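Local coordinates for penicillin binding protein 2X (Streptococcus thermophilus, PDB 5U47) that probably cross-links peptides between glycan strands of septal peptidoglycan as a divisome transpeptidase, and is a likely target of acylating beta-lactams, at residues Y36-N41 / Y219-A224; T228-Q233 / I258-Q263; S506-V511 / T526-V531; Y541-T546 / P564-A569. The protein carries 1 engineered substitution. All blocks are in the same frame, centred on the assembly; numbering follows the deposited sequence.

Contact 1. Residues Y36-N41 / Y219-A224; sequences YDRNGN and YTTLSA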
# COMPACT_ATOMS: atom_id res chain seq x y z
N TYR A 36 -12.27 1.03 -5.68
CA TYR A 36 -13.25 0.57 -4.71
C TYR A 36 -12.60 -0.06 -3.48
O TYR A 36 -11.41 -0.41 -3.49
CB TYR A 36 -14.11 -0.54 -5.34
CG TYR A 36 -14.99 -0.16 -6.51
CD1 TYR A 36 -16.18 0.54 -6.31
CD2 TYR A 36 -14.69 -0.56 -7.80
CE1 TYR A 36 -17.02 0.85 -7.36
CE2 TYR A 36 -15.51 -0.26 -8.87
CZ TYR A 36 -16.68 0.45 -8.64
OH TYR A 36 -17.48 0.76 -9.68
N ASP A 37 -13.39 -0.23 -2.44
CA ASP A 37 -12.94 -1.00 -1.33
C ASP A 37 -13.23 -2.49 -1.74
O ASP A 37 -13.69 -2.76 -2.86
CB ASP A 37 -13.59 -0.57 0.00
CG ASP A 37 -14.90 -1.28 0.31
OD1 ASP A 37 -15.63 -1.67 -0.61
OD2 ASP A 37 -15.19 -1.44 1.51
N ARG A 38 -12.99 -3.42 -0.84
CA ARG A 38 -13.12 -4.86 -1.15
C ARG A 38 -14.54 -5.33 -1.51
O ARG A 38 -14.68 -6.38 -2.13
CB ARG A 38 -12.54 -5.70 0.00
CG ARG A 38 -13.36 -5.64 1.28
CD ARG A 38 -12.66 -6.29 2.45
NE ARG A 38 -12.47 -7.73 2.25
CZ ARG A 38 -11.34 -8.35 1.88
NH1 ARG A 38 -10.19 -7.69 1.71
NH2 ARG A 38 -11.35 -9.68 1.76
N ASN A 39 -15.56 -4.55 -1.14
CA ASN A 39 -16.96 -4.88 -1.39
C ASN A 39 -17.65 -3.91 -2.32
O ASN A 39 -18.87 -3.84 -2.32
CB ASN A 39 -17.72 -4.99 -0.07
CG ASN A 39 -17.36 -6.22 0.72
OD1 ASN A 39 -17.34 -7.32 0.18
ND2 ASN A 39 -17.09 -6.05 1.98
N GLY A 40 -16.88 -3.12 -3.08
CA GLY A 40 -17.49 -2.19 -4.03
C GLY A 40 -17.88 -0.80 -3.56
O GLY A 40 -18.58 -0.10 -4.27
N ASN A 41 -17.45 -0.40 -2.36
CA ASN A 41 -17.70 0.98 -1.90
C ASN A 41 -16.74 1.88 -2.65
O ASN A 41 -15.53 1.61 -2.68
CB ASN A 41 -17.50 1.10 -0.40
CG ASN A 41 -18.52 0.32 0.38
OD1 ASN A 41 -18.26 -0.80 0.81
ND2 ASN A 41 -19.73 0.87 0.50
N TYR A 219 -10.44 -2.94 -7.25
CA TYR A 219 -11.01 -3.21 -5.95
C TYR A 219 -9.83 -3.43 -5.02
O TYR A 219 -9.09 -4.39 -5.18
CB TYR A 219 -11.90 -4.45 -5.96
CG TYR A 219 -13.17 -4.28 -6.76
CD1 TYR A 219 -13.15 -4.33 -8.15
CD2 TYR A 219 -14.39 -4.08 -6.14
CE1 TYR A 219 -14.32 -4.17 -8.90
CE2 TYR A 219 -15.57 -3.91 -6.88
CZ TYR A 219 -15.51 -3.97 -8.26
OH TYR A 219 -16.66 -3.81 -8.99
N THR A 220 -9.64 -2.54 -4.07
CA THR A 220 -8.60 -2.71 -3.09
C THR A 220 -9.04 -3.71 -2.04
O THR A 220 -10.22 -4.13 -1.99
CB THR A 220 -8.22 -1.38 -2.42
OG1 THR A 220 -9.31 -0.90 -1.63
CG2 THR A 220 -7.82 -0.36 -3.45
N THR A 221 -8.10 -4.10 -1.19
CA THR A 221 -8.37 -5.02 -0.09
C THR A 221 -8.98 -4.32 1.11
O THR A 221 -9.42 -4.98 2.06
CB THR A 221 -7.06 -5.71 0.37
OG1 THR A 221 -6.09 -4.70 0.64
CG2 THR A 221 -6.55 -6.62 -0.70
N LEU A 222 -8.99 -2.99 1.09
CA LEU A 222 -9.52 -2.21 2.22
C LEU A 222 -11.00 -2.47 2.51
O LEU A 222 -11.77 -2.78 1.62
CB LEU A 222 -9.36 -0.70 2.00
CG LEU A 222 -7.99 -0.06 1.78
CD1 LEU A 222 -8.18 1.44 1.64
CD2 LEU A 222 -7.00 -0.36 2.89
N SER A 223 -11.34 -2.40 3.79
CA SER A 223 -12.70 -2.47 4.27
C SER A 223 -13.08 -1.06 4.66
O SER A 223 -12.55 -0.54 5.67
CB SER A 223 -12.76 -3.36 5.50
OG SER A 223 -14.02 -3.26 6.15
N ALA A 224 -13.94 -0.42 3.88
CA ALA A 224 -14.34 0.96 4.22
C ALA A 224 -14.85 1.14 5.65
O ALA A 224 -14.43 2.10 6.31
CB ALA A 224 -15.31 1.54 3.19

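Contact 2. Residues T228-Q233 / I258-Q263; sequences TFLETQ and ILATTQ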
# COMPACT_ATOMS: atom_id res chain seq x y z
N THR A 228 -12.85 3.53 8.18
CA THR A 228 -13.54 4.71 8.76
C THR A 228 -13.37 4.72 10.26
O THR A 228 -13.05 5.74 10.86
CB THR A 228 -15.04 4.73 8.34
OG1 THR A 228 -15.10 4.85 6.91
CG2 THR A 228 -15.79 5.91 8.95
N PHE A 229 -13.52 3.55 10.86
CA PHE A 229 -13.37 3.40 12.29
C PHE A 229 -11.92 3.66 12.72
O PHE A 229 -11.69 4.32 13.72
CB PHE A 229 -13.84 2.00 12.68
CG PHE A 229 -13.96 1.79 14.13
CD1 PHE A 229 -15.15 2.07 14.77
CD2 PHE A 229 -12.91 1.29 14.85
CE1 PHE A 229 -15.28 1.86 16.13
CE2 PHE A 229 -13.02 1.09 16.20
CZ PHE A 229 -14.20 1.38 16.85
N LEU A 230 -10.95 3.15 11.94
CA LEU A 230 -9.54 3.38 12.24
C LEU A 230 -9.17 4.87 12.23
O LEU A 230 -8.39 5.33 13.08
CB LEU A 230 -8.64 2.63 11.23
CG LEU A 230 -7.14 2.89 11.35
CD1 LEU A 230 -6.63 2.46 12.71
CD2 LEU A 230 -6.37 2.17 10.26
N GLU A 231 -9.70 5.62 11.25
CA GLU A 231 -9.41 7.06 11.12
C GLU A 231 -9.85 7.81 12.38
O GLU A 231 -9.12 8.64 12.91
CB GLU A 231 -10.10 7.68 9.88
CG GLU A 231 -9.68 7.11 8.51
CD GLU A 231 -8.31 7.59 7.98
OE1 GLU A 231 -7.87 8.69 8.35
OE2 GLU A 231 -7.70 6.87 7.13
N THR A 232 -11.04 7.51 12.87
CA THR A 232 -11.55 8.12 14.08
C THR A 232 -10.66 7.81 15.28
O THR A 232 -10.30 8.72 16.03
CB THR A 232 -12.97 7.62 14.38
OG1 THR A 232 -13.80 7.86 13.25
CG2 THR A 232 -13.54 8.28 15.62
N GLN A 233 -10.29 6.55 15.46
CA GLN A 233 -9.44 6.18 16.61
C GLN A 233 -8.03 6.72 16.49
O GLN A 233 -7.43 7.04 17.50
CB GLN A 233 -9.42 4.67 16.86
CG GLN A 233 -10.78 4.12 17.14
CD GLN A 233 -11.45 4.85 18.28
OE1 GLN A 233 -12.50 5.40 18.10
NE2 GLN A 233 -10.78 4.93 19.46
N ILE A 258 -4.25 -6.18 3.15
CA ILE A 258 -4.27 -4.96 3.96
C ILE A 258 -5.74 -4.48 4.06
O ILE A 258 -6.30 -4.00 3.09
CB ILE A 258 -3.35 -3.88 3.38
CG1 ILE A 258 -1.89 -4.39 3.44
CG2 ILE A 258 -3.50 -2.57 4.13
CD1 ILE A 258 -0.90 -3.58 2.62
N LEU A 259 -6.31 -4.60 5.25
CA LEU A 259 -7.72 -4.28 5.49
C LEU A 259 -7.96 -2.83 5.86
O LEU A 259 -9.04 -2.30 5.64
CB LEU A 259 -8.28 -5.20 6.57
CG LEU A 259 -8.17 -6.69 6.24
CD1 LEU A 259 -8.67 -7.57 7.37
CD2 LEU A 259 -8.94 -6.99 4.98
N ALA A 260 -6.96 -2.19 6.45
CA ALA A 260 -7.05 -0.78 6.75
C ALA A 260 -5.66 -0.22 6.94
O ALA A 260 -4.78 -0.89 7.48
CB ALA A 260 -7.90 -0.55 7.98
N THR A 261 -5.44 1.01 6.49
CA THR A 261 -4.12 1.61 6.66
C THR A 261 -4.23 3.11 6.69
O THR A 261 -4.95 3.70 5.89
CB THR A 261 -3.13 1.13 5.57
OG1 THR A 261 -1.81 1.58 5.88
CG2 THR A 261 -3.53 1.57 4.18
N THR A 262 -3.53 3.74 7.62
CA THR A 262 -3.57 5.18 7.70
C THR A 262 -2.30 5.74 8.31
O THR A 262 -1.50 5.02 8.93
CB THR A 262 -4.82 5.66 8.49
OG1 THR A 262 -5.13 7.02 8.13
CG2 THR A 262 -4.60 5.53 10.00
N GLN A 263 -2.11 7.04 8.10
CA GLN A 263 -0.98 7.73 8.69
C GLN A 263 -1.40 9.12 9.08
O GLN A 263 -2.41 9.61 8.60
CB GLN A 263 0.20 7.80 7.74
CG GLN A 263 0.10 8.79 6.60
CD GLN A 263 1.32 8.70 5.70
OE1 GLN A 263 1.63 7.64 5.16
NE2 GLN A 263 2.02 9.81 5.55

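Contact 3. Residues S506-V511 / T526-V531; sequences SGTAQV and TLNSVV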
# COMPACT_ATOMS: atom_id res chain seq x y z
N SER A 506 5.61 -4.64 22.26
CA SER A 506 5.77 -3.22 22.17
C SER A 506 7.16 -2.93 21.72
O SER A 506 8.06 -3.78 21.80
CB SER A 506 5.63 -2.58 23.57
OG SER A 506 6.59 -3.14 24.46
N GLY A 507 7.35 -1.70 21.32
CA GLY A 507 8.65 -1.25 20.95
C GLY A 507 8.89 0.22 21.21
O GLY A 507 7.98 1.06 21.21
N THR A 508 10.15 0.51 21.48
CA THR A 508 10.64 1.86 21.62
C THR A 508 11.86 1.77 20.74
O THR A 508 12.49 0.69 20.64
CB THR A 508 11.05 2.24 23.05
OG1 THR A 508 12.07 1.35 23.52
CG2 THR A 508 9.85 2.17 23.99
N ALA A 509 12.18 2.86 20.06
CA ALA A 509 13.35 2.91 19.22
C ALA A 509 13.95 4.28 19.35
O ALA A 509 13.25 5.31 19.41
CB ALA A 509 13.00 2.59 17.76
N GLN A 510 15.27 4.27 19.39
CA GLN A 510 16.04 5.48 19.46
C GLN A 510 15.94 6.09 18.05
O GLN A 510 15.91 5.34 17.05
CB GLN A 510 17.50 5.12 19.80
CG GLN A 510 18.12 5.98 20.87
CD GLN A 510 17.59 5.66 22.26
OE1 GLN A 510 16.84 4.69 22.45
NE2 GLN A 510 17.99 6.46 23.25
N VAL A 511 15.83 7.40 17.96
CA VAL A 511 15.72 8.08 16.67
C VAL A 511 17.00 8.85 16.36
O VAL A 511 17.51 9.55 17.23
CB VAL A 511 14.52 9.04 16.63
CG1 VAL A 511 14.49 9.81 15.31
CG2 VAL A 511 13.22 8.28 16.83
N THR A 526 11.51 9.38 20.79
CA THR A 526 11.61 8.00 20.36
C THR A 526 10.50 7.63 19.41
O THR A 526 9.54 8.38 19.24
CB THR A 526 11.41 7.06 21.58
OG1 THR A 526 10.19 7.43 22.26
CG2 THR A 526 12.59 7.14 22.54
N LEU A 527 10.66 6.47 18.78
CA LEU A 527 9.66 5.90 17.93
C LEU A 527 9.04 4.82 18.79
O LEU A 527 9.75 3.90 19.22
CB LEU A 527 10.27 5.27 16.69
CG LEU A 527 9.23 4.55 15.83
CD1 LEU A 527 8.28 5.54 15.16
CD2 LEU A 527 9.91 3.71 14.78
N ASN A 528 7.75 4.96 19.08
CA ASN A 528 7.01 3.97 19.87
C ASN A 528 6.10 3.15 18.99
O ASN A 528 5.45 3.69 18.10
CB ASN A 528 6.21 4.69 20.96
CG ASN A 528 7.09 5.44 21.95
OD1 ASN A 528 8.29 5.20 22.03
ND2 ASN A 528 6.50 6.32 22.71
N SER A 529 6.02 1.85 19.24
CA SER A 529 5.23 0.98 18.38
C SER A 529 4.70 -0.24 19.08
O SER A 529 5.12 -0.58 20.19
CB SER A 529 6.05 0.57 17.15
OG SER A 529 7.17 -0.23 17.47
N VAL A 530 3.75 -0.90 18.43
CA VAL A 530 3.21 -2.15 18.94
C VAL A 530 2.70 -3.01 17.80
O VAL A 530 2.19 -2.50 16.78
CB VAL A 530 2.07 -1.89 19.97
CG1 VAL A 530 0.84 -1.26 19.32
CG2 VAL A 530 1.67 -3.17 20.67
N VAL A 531 2.89 -4.32 17.94
CA VAL A 531 2.29 -5.28 17.03
C VAL A 531 1.37 -6.13 17.89
O VAL A 531 1.72 -6.44 19.05
CB VAL A 531 3.30 -6.17 16.30
CG1 VAL A 531 4.17 -6.98 17.27
CG2 VAL A 531 2.57 -7.08 15.32

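Contact 4. Residues Y541-T546 / P564-A569; sequences YIMYVT and PVLEEA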
# COMPACT_ATOMS: atom_id res chain seq x y z
N TYR A 541 -6.22 -11.54 12.64
CA TYR A 541 -5.78 -10.20 12.31
C TYR A 541 -4.46 -9.82 13.00
O TYR A 541 -4.14 -10.27 14.12
CB TYR A 541 -6.88 -9.17 12.67
CG TYR A 541 -8.18 -9.51 12.02
CD1 TYR A 541 -8.36 -9.37 10.64
CD2 TYR A 541 -9.21 -10.07 12.75
CE1 TYR A 541 -9.55 -9.75 10.03
CE2 TYR A 541 -10.39 -10.46 12.15
CZ TYR A 541 -10.55 -10.30 10.80
OH TYR A 541 -11.74 -10.70 10.24
N ILE A 542 -3.69 -9.00 12.28
CA ILE A 542 -2.45 -8.41 12.76
C ILE A 542 -2.67 -6.90 12.69
O ILE A 542 -3.23 -6.38 11.70
CB ILE A 542 -1.25 -8.69 11.82
CG1 ILE A 542 -0.99 -10.18 11.66
CG2 ILE A 542 0.02 -8.01 12.36
CD1 ILE A 542 -0.11 -10.50 10.46
N MET A 543 -2.24 -6.19 13.72
CA MET A 543 -2.28 -4.74 13.70
C MET A 543 -0.92 -4.20 14.12
O MET A 543 -0.31 -4.71 15.07
CB MET A 543 -3.39 -4.21 14.60
CG MET A 543 -3.58 -2.72 14.48
SD MET A 543 -5.09 -2.17 15.28
CE MET A 543 -5.11 -0.48 14.71
N TYR A 544 -0.46 -3.17 13.43
CA TYR A 544 0.84 -2.55 13.72
C TYR A 544 0.64 -1.05 13.80
O TYR A 544 0.10 -0.44 12.86
CB TYR A 544 1.84 -2.93 12.63
CG TYR A 544 3.24 -2.37 12.74
CD1 TYR A 544 3.97 -2.50 13.91
CD2 TYR A 544 3.88 -1.84 11.64
CE1 TYR A 544 5.28 -2.04 14.00
CE2 TYR A 544 5.18 -1.36 11.72
CZ TYR A 544 5.88 -1.48 12.90
OH TYR A 544 7.18 -1.01 12.98
N VAL A 545 1.09 -0.46 14.91
CA VAL A 545 0.93 0.97 15.16
C VAL A 545 2.25 1.58 15.54
O VAL A 545 3.01 0.96 16.29
CB VAL A 545 -0.09 1.19 16.30
CG1 VAL A 545 -0.28 2.68 16.59
CG2 VAL A 545 -1.41 0.55 15.94
N THR A 546 2.52 2.79 15.02
CA THR A 546 3.73 3.53 15.34
C THR A 546 3.39 5.00 15.57
O THR A 546 2.42 5.50 15.03
CB THR A 546 4.80 3.48 14.21
OG1 THR A 546 4.42 4.35 13.13
CG2 THR A 546 5.01 2.04 13.68
N PRO A 564 -10.19 -1.00 20.19
CA PRO A 564 -11.47 -0.90 19.48
C PRO A 564 -11.40 -1.31 18.00
O PRO A 564 -12.37 -1.83 17.47
CB PRO A 564 -11.87 0.56 19.67
CG PRO A 564 -10.62 1.29 20.00
CD PRO A 564 -9.67 0.32 20.60
N VAL A 565 -10.26 -1.11 17.35
CA VAL A 565 -10.12 -1.46 15.93
C VAL A 565 -10.11 -2.97 15.77
O VAL A 565 -10.84 -3.50 14.93
CB VAL A 565 -8.88 -0.79 15.31
CG1 VAL A 565 -8.65 -1.29 13.86
CG2 VAL A 565 -9.08 0.72 15.33
N LEU A 566 -9.32 -3.68 16.57
CA LEU A 566 -9.33 -5.15 16.50
C LEU A 566 -10.67 -5.75 16.92
O LEU A 566 -11.07 -6.78 16.38
CB LEU A 566 -8.19 -5.78 17.31
CG LEU A 566 -6.82 -5.60 16.70
CD1 LEU A 566 -5.77 -6.26 17.55
CD2 LEU A 566 -6.77 -6.16 15.28
N GLU A 567 -11.36 -5.13 17.88
CA GLU A 567 -12.69 -5.60 18.28
C GLU A 567 -13.67 -5.38 17.12
O GLU A 567 -14.52 -6.23 16.85
CB GLU A 567 -13.18 -4.93 19.57
CG GLU A 567 -12.54 -5.54 20.80
CD GLU A 567 -13.06 -4.99 22.11
OE1 GLU A 567 -13.69 -3.90 22.12
OE2 GLU A 567 -12.84 -5.66 23.14
N GLU A 568 -13.54 -4.24 16.43
CA GLU A 568 -14.40 -3.96 15.28
C GLU A 568 -14.13 -5.00 14.20
O GLU A 568 -15.07 -5.52 13.61
CB GLU A 568 -14.17 -2.55 14.73
CG GLU A 568 -15.21 -2.11 13.69
CD GLU A 568 -16.62 -1.94 14.25
OE1 GLU A 568 -16.79 -1.89 15.50
OE2 GLU A 568 -17.56 -1.85 13.44
N ALA A 569 -12.85 -5.30 13.95
CA ALA A 569 -12.49 -6.29 12.93
C ALA A 569 -13.09 -7.65 13.23
O ALA A 569 -13.65 -8.31 12.33
CB ALA A 569 -10.98 -6.41 12.81

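Contact 1. Residues Y36-N41 / Y219-A224
A parallel beta bridge between Tyr36 and Tyr219, followed by a type I turn from Asp37 to Gly40, ties the N-terminal module to the chain that enters helix 224-241. The two tyrosine side chains run alongside each other in the same direction, their rings forming an offset stack with centroids 4.5 Å apart and planes 22° from each other. Tyr36 CD2 sits over the centre of the Tyr219 ring, 3.5 Å from Tyr219 CZ. Beside the stack, Tyr36 O takes two bonds from one residue: Thr220 N donates from above the carbonyl plane, whereas Thr220 OG1 lies in that plane, on a lone pair, at 2.8 Å.

Asp37 works in two directions. Its OD1 accepts Asn39 N, which makes an Asx turn, and Asn41 N, the two coming from opposite faces of the carboxylate. Asp37 OD2 offers its anti lone pair to Ala224 N at 2.9 Å, a nearly straight bond (170°). Arg38 bonds to the same loop twice: Arg38 N donates to Leu222 O at 2.8 Å, and Arg38 NH1 to Thr221 O at 2.8 Å, the acceptor lying close to the guanidinium plane at its edge. A salt bridge from NH2 to Glu257 and a bond from NE to Thr578 O fix the other parts of the guanidinium.

With three backbone NH groups on its two oxygens, the Asp37 carboxylate is held in position and rotation; because OD2 accepts from Ala224 N in the first turn of helix 224-241, the helix end would probably stabilise its negative charge.

Contact 2. Residues T228-Q233 / I258-Q263
Leu230 and Glu231 of helix 224-241 lie against Ala260 and Thr262 of strand 258-264, an outermost strand of the five-stranded antiparallel sheet in the penicillin-binding transpeptidase fold. Helix and strand run in roughly the same direction, their segment axes 30° apart and 8.4 Å at closest approach.

The apolar part belongs to one branch of Leu230. Its CB points to the strand and CG stands anti to the backbone N (chi1 175°); Leu230 CD2 lies between Ala260 CB at 3.9 Å and Thr262 CG2 at 3.8 Å. The Leu230 and Thr262 side chains pass alongside with opposite senses, and Thr262 CG2 also lies near Leu230 CG. Ala260 stands at a classic beta bulge, where it and Leu259 both face Val250 of the neighbouring strand.

The polar part centres on the Glu231 carboxylate, whose chain bends at chi2 (-76°). Its OE2 accepts from Gln227 NE2 and from Ala150 N, while OE1 forms a salt bridge with Arg264 NH2. Arg264 has a further tie to the same pair, NH1 donating to Thr262 OG1, so this buried charge is met by hydroxyl, amide and guanidinium groups together. Across the contact itself, Glu231 OE2 takes a third donor, Thr262 OG1, at 2.8 Å, approaching from above the carboxylate plane.

Contact 3. Residues S506-V511 / T526-V531
Ser529 holds OG between its backbone N and carbonyl carbon (chi1 65°), and Ser529 OG thereby stands 3.9 Å from Gly507 CA across the strands. On the other face, Asn528 turns CG anti to its carbonyl carbon (chi1 -62°), and its amide is steadied from its own strand by Thr526 OG1, which donates to Asn528 OD1 at 2.9 Å. Ser506 shares this face of the sheet, but its OG pairs with Thr484.

The backbones run antiparallel. Gly507 and Ser529 form a hydrogen-bonded pair, Gly507 N to Ser529 O at 2.7 Å and Ser529 N to Gly507 O at 2.9 Å, both donors above the carbonyl planes. Lys505, Ser506 and Gly507 are consistent with the K(S/T)G motif on the strand that borders the active site in penicillin-binding proteins. Gly507 has no side chain on the face that carries Ser529, Ala509 and Leu527.

Ala509 and Leu527 form the next hydrogen-bonded pair: Leu527 N donates to Ala509 O, whereas the return bond from Ala509 N to Leu527 O is weak. Between the two pairs, Asn528 CA makes a CA-H...O contact with Gly507 O. Beyond them, Val511 CG2 packs 3.7 Å from Leu527 N.

Contact 4. Residues Y541-T546 / P564-A569
Tyr541 and Met543 rest on one flank of helix 558-572, meeting Ala569, Leu566 and Val565 through carbon and sulfur surfaces. Ala569 CB lies over the centre of the Tyr541 ring in a CH-pi contact, 4.1 Å from the centroid and 12° off the ring normal. One methyl of Leu566, CD2, fits against both strand residues at once, 4.0 Å from Tyr541 CB and 4.0 Å from Met543 CB. In Met543, CG is anti to the backbone N (chi1 -173°), and the chain stays extended beyond it. The Met543 and Val565 side chains are roughly perpendicular, with Met543 CE 3.7 Å from Val565 CG1 and Met543 SD 3.9 Å from the same methyl.

The segment axes pass 9.8 Å apart at closest approach, running nearly antiparallel. Strand 541-548 is the middle strand of the antiparallel transpeptidase sheet, bonded along its backbone to strands 526-534 and 245-252. Behind the first shell, Phe229 of helix 224-241 packs on Val565 and Leu230 on Met543, a second helix thus covering the same sheet face. Leu566 also touches Val534 of the adjoining strand.

No hydrogen bond spans the two segments, and the five residues that touch are all buried. Helix 558-572 is therefore held to this strand by dispersion and hydrophobic burial, with a CH-pi contact centred on the Tyr541 ring among these apolar contacts.

In the fold
The four contacts come in series along the chain, without interleaving. Contact 1 links the N-terminal module to the chain leading into helix 224-241, the helix of contact 2; their centres are 13 Å apart, joined by a hydrogen bond from Thr221 OG1 to Ile258 O. Contacts 2, 3 and 4 all reach the five-stranded transpeptidase sheet. Contact 2 lies at edge strand 258-264, contact 4 on central strand 541-548, and contact 3 between strand 526-534 and the opposite edge strand 503-510. Helices 224-241 and 558-572 touch through Phe229 and Pro564, and the centres of contacts 2 and 4 are 9 Å apart. Contacts 1 and 3 lie about 30 Å apart between centres, so the N-terminal junction is remote from the probable active-site strand.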